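Local atomic coordinates of Slr1438 protein (Synechocystis sp., PDB entry 3K25), a protein that is of unknown function but probably binds carbohydrates and may act as an isomerase of the aldose 1-epimerase kind. Residues 173-178 against 218-223; 168-173 against 247-252; 73-78 against 259-264; 124-129 against 155-160. All coordinates share one frame; numbering follows the deposited sequence.

Contact 1: 173-178 against 218-223; sequences LGITLA and AHFIDP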
loop_
_atom_site.group_PDB
_atom_site.type_symbol
_atom_site.label_atom_id
_atom_site.label_comp_id
_atom_site.label_asym_id
_atom_site.label_seq_id
_atom_site.Cartn_x
_atom_site.Cartn_y
_atom_site.Cartn_z
ATOM N N LEU A 173 11.355 -19.799 -3.522
ATOM C CA LEU A 173 12.659 -20.325 -3.137
ATOM C C LEU A 173 13.828 -19.565 -3.763
ATOM O O LEU A 173 14.789 -19.228 -3.078
ATOM C CB LEU A 173 12.749 -21.806 -3.511
ATOM C CG LEU A 173 13.926 -22.571 -2.906
ATOM C CD1 LEU A 173 13.840 -22.508 -1.388
ATOM C CD2 LEU A 173 13.904 -24.009 -3.382
ATOM N N GLY A 174 13.746 -19.292 -5.059
ATOM C CA GLY A 174 14.831 -18.594 -5.726
ATOM C C GLY A 174 14.894 -17.095 -5.497
ATOM O O GLY A 174 15.785 -16.415 -6.018
ATOM N N ILE A 175 13.960 -16.576 -4.709
ATOM C CA ILE A 175 13.902 -15.144 -4.432
ATOM C C ILE A 175 15.124 -14.597 -3.693
ATOM O O ILE A 175 15.479 -15.065 -2.609
ATOM C CB ILE A 175 12.632 -14.783 -3.608
ATOM C CG1 ILE A 175 11.375 -15.144 -4.398
ATOM C CG2 ILE A 175 12.614 -13.290 -3.284
ATOM C CD1 ILE A 175 11.250 -14.414 -5.733
ATOM N N THR A 176 15.759 -13.598 -4.297
ATOM C CA THR A 176 16.912 -12.930 -3.707
ATOM C C THR A 176 16.369 -11.670 -3.022
ATOM O O THR A 176 15.676 -10.874 -3.657
ATOM C CB THR A 176 17.928 -12.510 -4.796
ATOM O OG1 THR A 176 18.526 -13.677 -5.371
ATOM C CG2 THR A 176 19.010 -11.622 -4.212
ATOM N N LEU A 177 16.664 -11.498 -1.734
ATOM C CA LEU A 177 16.190 -10.327 -0.993
ATOM C C LEU A 177 17.266 -9.273 -0.730
ATOM O O LEU A 177 18.463 -9.548 -0.776
ATOM C CB LEU A 177 15.562 -10.744 0.342
ATOM C CG LEU A 177 14.124 -11.267 0.278
ATOM C CD1 LEU A 177 13.569 -11.441 1.694
ATOM C CD2 LEU A 177 13.267 -10.283 -0.510
ATOM N N ALA A 178 16.816 -8.057 -0.446
ATOM C CA ALA A 178 17.713 -6.949 -0.183
ATOM C C ALA A 178 16.982 -5.914 0.655
ATOM O O ALA A 178 16.553 -4.870 0.156
ATOM C CB ALA A 178 18.188 -6.335 -1.494
ATOM N N ALA A 218 14.598 -0.782 -1.121
ATOM C CA ALA A 218 14.640 -2.229 -0.900
ATOM C C ALA A 218 14.181 -2.919 -2.199
ATOM O O ALA A 218 13.507 -2.310 -3.033
ATOM C CB ALA A 218 13.722 -2.608 0.259
ATOM N N HIS A 219 14.547 -4.184 -2.376
ATOM C CA HIS A 219 14.152 -4.894 -3.584
ATOM C C HIS A 219 14.315 -6.389 -3.426
ATOM O O HIS A 219 14.763 -6.868 -2.387
ATOM C CB HIS A 219 14.980 -4.412 -4.789
ATOM C CG HIS A 219 16.386 -4.932 -4.820
ATOM N ND1 HIS A 219 16.686 -6.261 -5.038
ATOM C CD2 HIS A 219 17.575 -4.301 -4.668
ATOM C CE1 HIS A 219 17.997 -6.425 -5.021
ATOM N NE2 HIS A 219 18.560 -5.251 -4.799
ATOM N N PHE A 220 13.919 -7.122 -4.457
ATOM C CA PHE A 220 14.050 -8.575 -4.459
ATOM C C PHE A 220 14.160 -9.032 -5.904
ATOM O O PHE A 220 13.590 -8.420 -6.810
ATOM C CB PHE A 220 12.867 -9.248 -3.751
ATOM C CG PHE A 220 11.594 -9.254 -4.542
ATOM C CD1 PHE A 220 11.346 -10.257 -5.483
ATOM C CD2 PHE A 220 10.622 -8.277 -4.327
ATOM C CE1 PHE A 220 10.141 -10.294 -6.197
ATOM C CE2 PHE A 220 9.412 -8.302 -5.039
ATOM C CZ PHE A 220 9.173 -9.316 -5.975
ATOM N N ILE A 221 14.919 -10.098 -6.115
ATOM C CA ILE A 221 15.130 -10.606 -7.459
ATOM C C ILE A 221 14.624 -12.033 -7.604
ATOM O O ILE A 221 14.999 -12.919 -6.835
ATOM C CB ILE A 221 16.635 -10.530 -7.828
ATOM C CG1 ILE A 221 17.155 -9.119 -7.526
ATOM C CG2 ILE A 221 16.841 -10.864 -9.310
ATOM C CD1 ILE A 221 18.633 -8.922 -7.785
ATOM N N ASP A 222 13.747 -12.236 -8.582
ATOM C CA ASP A 222 13.192 -13.552 -8.851
ATOM C C ASP A 222 13.764 -14.069 -10.164
ATOM O O ASP A 222 13.411 -13.588 -11.243
ATOM C CB ASP A 222 11.665 -13.491 -8.934
ATOM C CG ASP A 222 11.053 -14.830 -9.301
ATOM O OD1 ASP A 222 11.533 -15.864 -8.784
ATOM O OD2 ASP A 222 10.090 -14.853 -10.097
ATOM N N PRO A 223 14.681 -15.044 -10.083
ATOM C CA PRO A 223 15.300 -15.617 -11.278
ATOM C C PRO A 223 14.285 -16.315 -12.174
ATOM O O PRO A 223 14.294 -16.127 -13.389
ATOM C CB PRO A 223 16.331 -16.585 -10.701
ATOM C CG PRO A 223 16.720 -15.930 -9.422
ATOM C CD PRO A 223 15.372 -15.516 -8.872
#

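Contact 2: 168-173 against 247-252; sequences FCREKL and GKDYLC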
loop_
_atom_site.group_PDB
_atom_site.type_symbol
_atom_site.label_atom_id
_atom_site.label_comp_id
_atom_site.label_asym_id
_atom_site.label_seq_id
_atom_site.Cartn_x
_atom_site.Cartn_y
_atom_site.Cartn_z
ATOM N N PHE A 168 3.702 -10.074 -7.592
ATOM C CA PHE A 168 3.532 -11.441 -8.086
ATOM C C PHE A 168 4.777 -12.228 -7.757
ATOM O O PHE A 168 5.889 -11.747 -7.947
ATOM C CB PHE A 168 3.293 -11.455 -9.600
ATOM C CG PHE A 168 2.943 -12.823 -10.154
ATOM C CD1 PHE A 168 1.820 -13.512 -9.693
ATOM C CD2 PHE A 168 3.734 -13.419 -11.136
ATOM C CE1 PHE A 168 1.489 -14.775 -10.202
ATOM C CE2 PHE A 168 3.408 -14.679 -11.648
ATOM C CZ PHE A 168 2.283 -15.356 -11.178
ATOM N N CYS A 169 4.589 -13.444 -7.268
ATOM C CA CYS A 169 5.723 -14.259 -6.896
ATOM C C CYS A 169 5.312 -15.713 -6.705
ATOM O O CYS A 169 4.705 -16.064 -5.693
ATOM C CB CYS A 169 6.309 -13.711 -5.601
ATOM S SG CYS A 169 7.886 -14.427 -5.157
ATOM N N ARG A 170 5.656 -16.556 -7.675
ATOM C CA ARG A 170 5.313 -17.974 -7.624
ATOM C C ARG A 170 6.433 -18.790 -7.004
ATOM O O ARG A 170 6.257 -19.412 -5.958
ATOM C CB ARG A 170 5.029 -18.487 -9.035
ATOM C CG ARG A 170 4.551 -19.926 -9.112
ATOM C CD ARG A 170 4.326 -20.314 -10.565
ATOM N NE ARG A 170 3.336 -19.453 -11.214
ATOM C CZ ARG A 170 3.213 -19.306 -12.532
ATOM N NH1 ARG A 170 4.023 -19.961 -13.356
ATOM N NH2 ARG A 170 2.279 -18.502 -13.028
ATOM N N GLU A 171 7.584 -18.785 -7.663
ATOM C CA GLU A 171 8.745 -19.524 -7.184
ATOM C C GLU A 171 9.468 -18.692 -6.135
ATOM O O GLU A 171 10.383 -17.935 -6.456
ATOM C CB GLU A 171 9.689 -19.832 -8.349
ATOM C CG GLU A 171 9.036 -20.578 -9.505
ATOM C CD GLU A 171 8.337 -21.852 -9.061
ATOM O OE1 GLU A 171 8.965 -22.655 -8.334
ATOM O OE2 GLU A 171 7.162 -22.051 -9.444
ATOM N N LYS A 172 9.058 -18.849 -4.879
ATOM C CA LYS A 172 9.634 -18.096 -3.768
ATOM C C LYS A 172 11.041 -18.522 -3.343
ATOM O O LYS A 172 11.830 -17.702 -2.864
ATOM C CB LYS A 172 8.693 -18.168 -2.567
ATOM C CG LYS A 172 7.289 -17.644 -2.859
ATOM C CD LYS A 172 6.393 -17.771 -1.635
ATOM C CE LYS A 172 4.979 -17.282 -1.911
ATOM N NZ LYS A 172 4.104 -17.478 -0.715
ATOM N N LEU A 173 11.355 -19.799 -3.522
ATOM C CA LEU A 173 12.659 -20.325 -3.137
ATOM C C LEU A 173 13.828 -19.565 -3.763
ATOM O O LEU A 173 14.789 -19.228 -3.078
ATOM C CB LEU A 173 12.749 -21.806 -3.511
ATOM C CG LEU A 173 13.926 -22.571 -2.906
ATOM C CD1 LEU A 173 13.840 -22.508 -1.388
ATOM C CD2 LEU A 173 13.904 -24.009 -3.382
ATOM N N GLY A 247 1.229 -20.998 -0.475
ATOM C CA GLY A 247 0.126 -21.120 -1.412
ATOM C C GLY A 247 -0.097 -19.904 -2.295
ATOM O O GLY A 247 0.214 -19.937 -3.488
ATOM N N LYS A 248 -0.641 -18.831 -1.723
ATOM C CA LYS A 248 -0.898 -17.612 -2.485
ATOM C C LYS A 248 0.410 -17.063 -3.064
ATOM O O LYS A 248 1.383 -16.856 -2.346
ATOM C CB LYS A 248 -1.593 -16.588 -1.587
ATOM C CG LYS A 248 -2.793 -17.190 -0.841
ATOM C CD LYS A 248 -3.777 -16.142 -0.299
ATOM C CE LYS A 248 -4.650 -15.534 -1.410
ATOM N NZ LYS A 248 -5.669 -14.553 -0.907
ATOM N N ASP A 249 0.420 -16.836 -4.373
ATOM C CA ASP A 249 1.614 -16.367 -5.066
ATOM C C ASP A 249 1.901 -14.863 -5.074
ATOM O O ASP A 249 1.846 -14.207 -6.121
ATOM C CB ASP A 249 1.608 -16.890 -6.512
ATOM C CG ASP A 249 1.682 -18.411 -6.586
ATOM O OD1 ASP A 249 2.635 -18.991 -6.019
ATOM O OD2 ASP A 249 0.792 -19.026 -7.211
ATOM N N TYR A 250 2.239 -14.327 -3.905
ATOM C CA TYR A 250 2.563 -12.911 -3.784
ATOM C C TYR A 250 3.543 -12.642 -2.648
ATOM O O TYR A 250 3.586 -13.372 -1.655
ATOM C CB TYR A 250 1.292 -12.077 -3.557
ATOM C CG TYR A 250 0.574 -12.305 -2.235
ATOM C CD1 TYR A 250 -0.601 -13.055 -2.178
ATOM C CD2 TYR A 250 1.044 -11.727 -1.052
ATOM C CE1 TYR A 250 -1.296 -13.219 -0.978
ATOM C CE2 TYR A 250 0.358 -11.886 0.156
ATOM C CZ TYR A 250 -0.814 -12.629 0.184
ATOM O OH TYR A 250 -1.522 -12.749 1.358
ATOM N N LEU A 251 4.328 -11.588 -2.803
ATOM C CA LEU A 251 5.286 -11.198 -1.783
ATOM C C LEU A 251 5.129 -9.698 -1.569
ATOM O O LEU A 251 5.357 -8.906 -2.479
ATOM C CB LEU A 251 6.715 -11.515 -2.230
ATOM C CG LEU A 251 7.838 -11.117 -1.270
ATOM C CD1 LEU A 251 7.663 -11.831 0.053
ATOM C CD2 LEU A 251 9.179 -11.462 -1.883
ATOM N N CYS A 252 4.721 -9.312 -0.368
ATOM C CA CYS A 252 4.533 -7.903 -0.051
ATOM C C CYS A 252 5.799 -7.287 0.558
ATOM O O CYS A 252 6.326 -7.769 1.552
ATOM C CB CYS A 252 3.354 -7.729 0.926
ATOM S SG CYS A 252 1.721 -8.366 0.371
#

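Contact 3: 73-78 against 259-264; sequences NLPQDQ and PRNALN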
loop_
_atom_site.group_PDB
_atom_site.type_symbol
_atom_site.label_atom_id
_atom_site.label_comp_id
_atom_site.label_asym_id
_atom_site.label_seq_id
_atom_site.Cartn_x
_atom_site.Cartn_y
_atom_site.Cartn_z
ATOM N N ASN A 73 -3.035 -2.771 13.288
ATOM C CA ASN A 73 -4.183 -2.529 14.149
ATOM C C ASN A 73 -3.761 -1.844 15.437
ATOM O O ASN A 73 -2.577 -1.605 15.668
ATOM C CB ASN A 73 -4.857 -3.854 14.470
ATOM C CG ASN A 73 -3.909 -4.809 15.137
ATOM O OD1 ASN A 73 -3.527 -4.604 16.282
ATOM N ND2 ASN A 73 -3.489 -5.844 14.412
ATOM N N LEU A 74 -4.747 -1.524 16.268
ATOM C CA LEU A 74 -4.490 -0.886 17.547
ATOM C C LEU A 74 -5.022 -1.785 18.658
ATOM O O LEU A 74 -5.988 -2.522 18.465
ATOM C CB LEU A 74 -5.184 0.483 17.629
ATOM C CG LEU A 74 -4.857 1.549 16.568
ATOM C CD1 LEU A 74 -5.688 2.813 16.832
ATOM C CD2 LEU A 74 -3.372 1.870 16.591
ATOM N N PRO A 75 -4.378 -1.748 19.835
ATOM C CA PRO A 75 -4.842 -2.579 20.947
ATOM C C PRO A 75 -6.269 -2.147 21.271
ATOM O O PRO A 75 -6.540 -0.956 21.447
ATOM C CB PRO A 75 -3.873 -2.222 22.074
ATOM C CG PRO A 75 -2.631 -1.816 21.348
ATOM C CD PRO A 75 -3.174 -0.990 20.211
ATOM N N GLN A 76 -7.178 -3.108 21.340
ATOM C CA GLN A 76 -8.576 -2.809 21.641
ATOM C C GLN A 76 -9.184 -2.056 20.459
ATOM O O GLN A 76 -10.317 -1.572 20.539
ATOM C CB GLN A 76 -8.709 -1.919 22.894
ATOM C CG GLN A 76 -7.775 -2.216 24.066
ATOM C CD GLN A 76 -7.941 -3.611 24.620
ATOM O OE1 GLN A 76 -7.383 -4.571 24.091
ATOM N NE2 GLN A 76 -8.721 -3.734 25.688
ATOM N N ASP A 77 -8.422 -1.947 19.372
ATOM C CA ASP A 77 -8.885 -1.233 18.192
ATOM C C ASP A 77 -9.236 0.221 18.506
ATOM O O ASP A 77 -10.155 0.790 17.912
ATOM C CB ASP A 77 -10.098 -1.942 17.578
ATOM C CG ASP A 77 -9.701 -3.029 16.590
ATOM O OD1 ASP A 77 -8.591 -3.591 16.725
ATOM O OD2 ASP A 77 -10.503 -3.331 15.678
ATOM N N GLN A 78 -8.511 0.825 19.443
ATOM C CA GLN A 78 -8.771 2.213 19.769
ATOM C C GLN A 78 -7.560 2.997 20.256
ATOM O O GLN A 78 -6.503 2.434 20.560
ATOM C CB GLN A 78 -9.874 2.323 20.815
ATOM C CG GLN A 78 -9.431 1.999 22.216
ATOM C CD GLN A 78 -10.557 2.153 23.205
ATOM O OE1 GLN A 78 -11.622 1.559 23.043
ATOM N NE2 GLN A 78 -10.332 2.953 24.240
ATOM N N PRO A 259 5.292 1.899 12.346
ATOM C CA PRO A 259 4.859 0.533 12.665
ATOM C C PRO A 259 3.467 0.448 13.294
ATOM O O PRO A 259 2.772 1.452 13.450
ATOM C CB PRO A 259 5.946 0.056 13.621
ATOM C CG PRO A 259 6.262 1.306 14.382
ATOM C CD PRO A 259 6.336 2.352 13.287
ATOM N N ARG A 260 3.063 -0.762 13.658
ATOM C CA ARG A 260 1.768 -0.953 14.283
ATOM C C ARG A 260 1.711 -0.209 15.612
ATOM O O ARG A 260 2.706 -0.132 16.337
ATOM C CB ARG A 260 1.496 -2.443 14.513
ATOM C CG ARG A 260 0.235 -2.703 15.324
ATOM C CD ARG A 260 -0.148 -4.177 15.374
ATOM N NE ARG A 260 0.790 -4.987 16.148
ATOM C CZ ARG A 260 0.623 -6.284 16.403
ATOM N NH1 ARG A 260 -0.451 -6.917 15.942
ATOM N NH2 ARG A 260 1.527 -6.949 17.114
ATOM N N ASN A 261 0.536 0.337 15.911
ATOM C CA ASN A 261 0.261 1.079 17.139
ATOM C C ASN A 261 1.069 2.366 17.312
ATOM O O ASN A 261 1.296 2.835 18.427
ATOM C CB ASN A 261 0.467 0.180 18.353
ATOM C CG ASN A 261 -0.264 0.689 19.576
ATOM O OD1 ASN A 261 0.278 0.674 20.676
ATOM N ND2 ASN A 261 -1.505 1.141 19.392
ATOM N N ALA A 262 1.491 2.941 16.198
ATOM C CA ALA A 262 2.259 4.179 16.211
ATOM C C ALA A 262 1.408 5.365 16.711
ATOM O O ALA A 262 1.919 6.282 17.361
ATOM C CB ALA A 262 2.795 4.455 14.799
ATOM N N LEU A 263 0.112 5.340 16.401
ATOM C CA LEU A 263 -0.809 6.398 16.817
ATOM C C LEU A 263 -0.909 6.463 18.344
ATOM O O LEU A 263 -1.317 7.481 18.900
ATOM C CB LEU A 263 -2.197 6.145 16.219
ATOM C CG LEU A 263 -3.240 7.267 16.299
ATOM C CD1 LEU A 263 -2.746 8.463 15.514
ATOM C CD2 LEU A 263 -4.569 6.793 15.741
ATOM N N ASN A 264 -0.537 5.368 19.009
ATOM C CA ASN A 264 -0.578 5.292 20.470
ATOM C C ASN A 264 0.786 5.387 21.142
ATOM O O ASN A 264 0.916 6.000 22.211
ATOM C CB ASN A 264 -1.234 3.986 20.926
ATOM C CG ASN A 264 -2.735 4.032 20.856
ATOM O OD1 ASN A 264 -3.369 4.947 21.390
ATOM N ND2 ASN A 264 -3.320 3.036 20.206
HETATM O O HOH W 1 -1.844 0.905 14.146
#

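Contact 4: 124-129 against 155-160; sequences EAFPFA and QRMPFS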
loop_
_atom_site.group_PDB
_atom_site.type_symbol
_atom_site.label_atom_id
_atom_site.label_comp_id
_atom_site.label_asym_id
_atom_site.label_seq_id
_atom_site.Cartn_x
_atom_site.Cartn_y
_atom_site.Cartn_z
ATOM N N GLU A 124 -15.676 10.616 13.012
ATOM C CA GLU A 124 -16.197 9.857 14.133
ATOM C C GLU A 124 -15.192 8.810 14.625
ATOM O O GLU A 124 -15.292 8.321 15.748
ATOM C CB GLU A 124 -17.504 9.192 13.699
ATOM C CG GLU A 124 -18.423 8.800 14.827
ATOM C CD GLU A 124 -19.818 8.450 14.336
ATOM O OE1 GLU A 124 -20.484 9.334 13.751
ATOM O OE2 GLU A 124 -20.250 7.292 14.533
ATOM N N ALA A 125 -14.218 8.476 13.783
ATOM C CA ALA A 125 -13.193 7.494 14.135
ATOM C C ALA A 125 -11.791 8.118 14.131
ATOM O O ALA A 125 -10.827 7.511 14.616
ATOM C CB ALA A 125 -13.240 6.326 13.146
ATOM N N PHE A 126 -11.699 9.333 13.590
ATOM C CA PHE A 126 -10.439 10.051 13.462
ATOM C C PHE A 126 -10.812 11.531 13.333
ATOM O O PHE A 126 -11.022 12.030 12.225
ATOM C CB PHE A 126 -9.734 9.553 12.197
ATOM C CG PHE A 126 -8.339 10.071 12.023
ATOM C CD1 PHE A 126 -7.344 9.759 12.954
ATOM C CD2 PHE A 126 -8.014 10.868 10.918
ATOM C CE1 PHE A 126 -6.031 10.241 12.785
ATOM C CE2 PHE A 126 -6.711 11.353 10.740
ATOM C CZ PHE A 126 -5.717 11.041 11.675
ATOM N N PRO A 127 -10.885 12.251 14.472
ATOM C CA PRO A 127 -11.241 13.671 14.566
ATOM C C PRO A 127 -10.299 14.686 13.926
ATOM O O PRO A 127 -9.890 15.643 14.582
ATOM C CB PRO A 127 -11.361 13.884 16.071
ATOM C CG PRO A 127 -10.247 13.037 16.585
ATOM C CD PRO A 127 -10.414 11.759 15.787
ATOM N N PHE A 128 -9.953 14.493 12.658
ATOM C CA PHE A 128 -9.073 15.440 11.976
ATOM C C PHE A 128 -9.552 15.684 10.552
ATOM O O PHE A 128 -9.850 14.742 9.818
ATOM C CB PHE A 128 -7.635 14.925 11.976
ATOM C CG PHE A 128 -7.091 14.674 13.349
ATOM C CD1 PHE A 128 -6.558 15.715 14.101
ATOM C CD2 PHE A 128 -7.129 13.397 13.897
ATOM C CE1 PHE A 128 -6.064 15.495 15.383
ATOM C CE2 PHE A 128 -6.639 13.160 15.179
ATOM C CZ PHE A 128 -6.102 14.217 15.928
ATOM N N ALA A 129 -9.625 16.954 10.175
ATOM C CA ALA A 129 -10.087 17.349 8.847
ATOM C C ALA A 129 -9.030 17.100 7.774
ATOM O O ALA A 129 -8.501 18.047 7.171
ATOM C CB ALA A 129 -10.473 18.828 8.863
ATOM N N GLN A 155 -6.148 21.858 14.410
ATOM C CA GLN A 155 -5.151 21.344 15.336
ATOM C C GLN A 155 -4.301 20.255 14.711
ATOM O O GLN A 155 -4.727 19.594 13.766
ATOM C CB GLN A 155 -5.811 20.839 16.618
ATOM C CG GLN A 155 -6.940 19.862 16.413
ATOM C CD GLN A 155 -7.416 19.274 17.728
ATOM O OE1 GLN A 155 -7.670 20.003 18.689
ATOM N NE2 GLN A 155 -7.543 17.949 17.780
ATOM N N ARG A 156 -3.086 20.088 15.232
ATOM C CA ARG A 156 -2.150 19.082 14.735
ATOM C C ARG A 156 -2.836 17.750 14.458
ATOM O O ARG A 156 -3.738 17.330 15.191
ATOM C CB ARG A 156 -1.034 18.842 15.743
ATOM C CG ARG A 156 -0.401 20.090 16.274
ATOM C CD ARG A 156 0.778 19.727 17.128
ATOM N NE ARG A 156 1.879 19.203 16.325
ATOM C CZ ARG A 156 2.507 18.059 16.572
ATOM N NH1 ARG A 156 2.138 17.304 17.598
ATOM N NH2 ARG A 156 3.525 17.681 15.810
HETATM N N MSE A 157 -2.391 17.078 13.403
HETATM C CA MSE A 157 -2.976 15.806 13.022
HETATM C C MSE A 157 -1.933 14.702 13.018
HETATM O O MSE A 157 -0.983 14.728 12.237
HETATM C CB MSE A 157 -3.609 15.928 11.638
HETATM C CG MSE A 157 -4.238 14.652 11.121
HETATM SE SE MSE A 157 -4.905 14.867 9.312
HETATM C CE MSE A 157 -3.198 14.804 8.381
ATOM N N PRO A 158 -2.080 13.726 13.918
ATOM C CA PRO A 158 -1.097 12.650 13.930
ATOM C C PRO A 158 -1.590 11.645 12.905
ATOM O O PRO A 158 -2.790 11.572 12.651
ATOM C CB PRO A 158 -1.191 12.133 15.358
ATOM C CG PRO A 158 -2.644 12.252 15.644
ATOM C CD PRO A 158 -3.014 13.602 15.052
ATOM N N PHE A 159 -0.688 10.891 12.296
ATOM C CA PHE A 159 -1.118 9.904 11.314
ATOM C C PHE A 159 -0.013 8.953 10.877
ATOM O O PHE A 159 1.166 9.149 11.158
ATOM C CB PHE A 159 -1.677 10.591 10.061
ATOM C CG PHE A 159 -0.614 11.034 9.102
ATOM C CD1 PHE A 159 0.068 12.238 9.301
ATOM C CD2 PHE A 159 -0.235 10.208 8.033
ATOM C CE1 PHE A 159 1.119 12.617 8.450
ATOM C CE2 PHE A 159 0.816 10.571 7.176
ATOM C CZ PHE A 159 1.497 11.779 7.384
ATOM N N SER A 160 -0.440 7.912 10.182
ATOM C CA SER A 160 0.444 6.917 9.615
ATOM C C SER A 160 -0.085 6.662 8.215
ATOM O O SER A 160 -1.298 6.685 7.985
ATOM C CB SER A 160 0.425 5.622 10.429
ATOM O OG SER A 160 1.545 5.556 11.291
#

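Contact 1: 173-178 against 218-223
Both aromatic residues of strand 218-222 place CG between the backbone N and the carbonyl carbon, the crowded position: H219 with chi1 76° and F220 with chi1 75°. As neighbours on one strand, they send their rings to different faces of the sheet. The imidazole of H219 folds back over its partner, so that A178 CB sits over one ring face, 3.6 Å from the centroid and 15° off the normal, a CH-pi contact. On the face carrying L177 and F220, L177 has CG anti to the carbonyl carbon and presses CD2 against F220 CB at 3.4 Å. I175 lies alongside F220 and reaches CD1 of that ring with its CG2 branch, at 4.0 Å. I175 CD1 lies 3.4 Å from D222 CB, while the carboxylate of D222 forms a salt bridge with R225. The antiparallel backbones join at T176-I221 by two bonds: T176 N to I221 O, nearly straight at 2.7 Å, and I221 N to T176 O, on a lone pair, also 2.7 Å. Towards A218 follows a weak bond, H219 N to A178 O, 3.3 Å. Strand 176-178 is outermost in its sheet within the chain. Backbone bonds thus set the register, and the faces differ: apolar beside L177 and F220, CH-pi beside A178 and H219.

Contact 2: 168-173 against 247-252
K172 crosses from one segment to the other like a straight rod. Its CB is directed at 247-252, chi1 (-58°) puts CG anti to the carbonyl carbon, and every torsion beyond CG is extended. CG passes the sulfur of C169, with K172 CG to C169 SG 4.0 Å. CE then comes to 3.6 Å from K248 O, and NZ ends in a hydrogen bond to that same K248 O, 3.2 Å long and in the carbonyl plane. A second bond, to T244 OG1, also holds this ammonium group of a buried residue. A methionine here, without the ammonium group and its two bonds, would probably leave the K248 carbonyl less well satisfied, since Y250 N bonds it only weakly within the inverse gamma turn centred on D249. At that turn the D249 carbonyl O accepts C169 N at 3.1 Å, the donor standing above the carbonyl plane. The side chain of D249 turns to R170: its OD1 lies 3.3 Å from R170 CA, yet the charged atoms are not in contact, R170 NE being 4.8 Å from D249 OD2; the two planes are turned 68° apart. R170 instead brings NH2 in plane to the edge of the F168 ring. Deeper in, C169 CB packs on L251 CB at 4.0 Å. F168 and Y250 form a non-hydrogen-bonded antiparallel pair, so the contact is the fraying end of the ladder between strands 157-168 and 250-256, an element of the beta-sandwich characteristic of the aldose epimerase family.

Contact 3: 73-78 against 259-264
The water between N73 and N261 is the best-held polar atom, gripped by two hydrogen bonds: it donates to N73 O at 3.0 Å and accepts N261 N, also at 3.0 Å. It thereby bridges two backbones that do not pair directly. N261 is the third residue of a type II turn from P259 to A262, where its positive phi (64°) belongs. R260, second in the turn, directs its CB at the other segment. With CG anti to the backbone N and a bend at chi3, it runs alongside N73, whose own CG is in the crowded position between backbone N and carbonyl carbon. R260 CD lies 3.5 Å from N73 OD1, and N73 ND2 comes to the edge of the guanidinium, in its plane, with the two flat groups turned 57° apart. A direct polar link is made one helical turn along. N264 ND2 donates to Q78 O at 3.3 Å; the donor stands above the carbonyl plane, 26° out of it, while the oxygen keeps close to the plane of the N264 amide. Between the water and this bond L74 supplies the apolar filling: CD1 meets L263 CD2 at 4.3 Å and CD2 faces N264 ND2 at 3.8 Å, with F79 of strand 78-81 touching L74, L263 and N264. This surface contact joins the loop leading into strand 78-81, and that strand's first residue, to the turn and first residues of helix 262-265 by a water bridge and a long hydrogen bond from the N264 side-chain amide, so solvent is part of it.

Contact 4: 124-129 against 155-160
The F126 ring has F128 CD2 above the centre of one face, 3.4 Å over the plane, and P158 O at its edge, in plane, 3.1 Å from F126 CZ. The F128 ring receives P158 CD over one face, 3.7 Å from the centroid and 29° off the normal, a CH-pi contact. Different first torsions turn the two rings: CG of F126 is anti to the backbone N, that of F128 anti to the carbonyl carbon. An inverse gamma turn centred on P127 links the two, with F128 N bonded to F126 O at 2.7 Å. M157, present as selenomethionine, packs its CG on F128 CB at 3.5 Å, and bends at chi3. Its SE lies obliquely to F126, 5.4 Å from the ring centroid, a Met-aromatic contact. An alanine here in place of F128, lacking the ring, would probably loosen the packing of P158 CD and M157 CG and leave that face of F126 less well covered. H81 also meets F128, while F126 touches F79 and F93. The loop before strand 130-139 is thus fastened to the start of strand 157-168 by apolar, CH-pi and selenium-aromatic packing, without hydrogen bonds between the two segments.

In the fold
The four contacts form two clusters. Contacts 1 and 2, with centres 11 Å apart, share L173 and touch through I175 and C169. Contacts 3 and 4, 14 Å apart, touch where L263 meets P158. Between clusters the centres lie 28 to 37 Å apart, and contact 4 is across the chain's centre from contacts 1 and 2. Strand 157-168 spans that distance, starting in contact 4 and ending in contact 2 beside strand 250-256. Along the chain contact 3 encloses the rest: contact 4 closes first, then contact 2 encircles contact 1. Chain segments far apart in sequence are thus tied at both ends of an antiparallel beta structure.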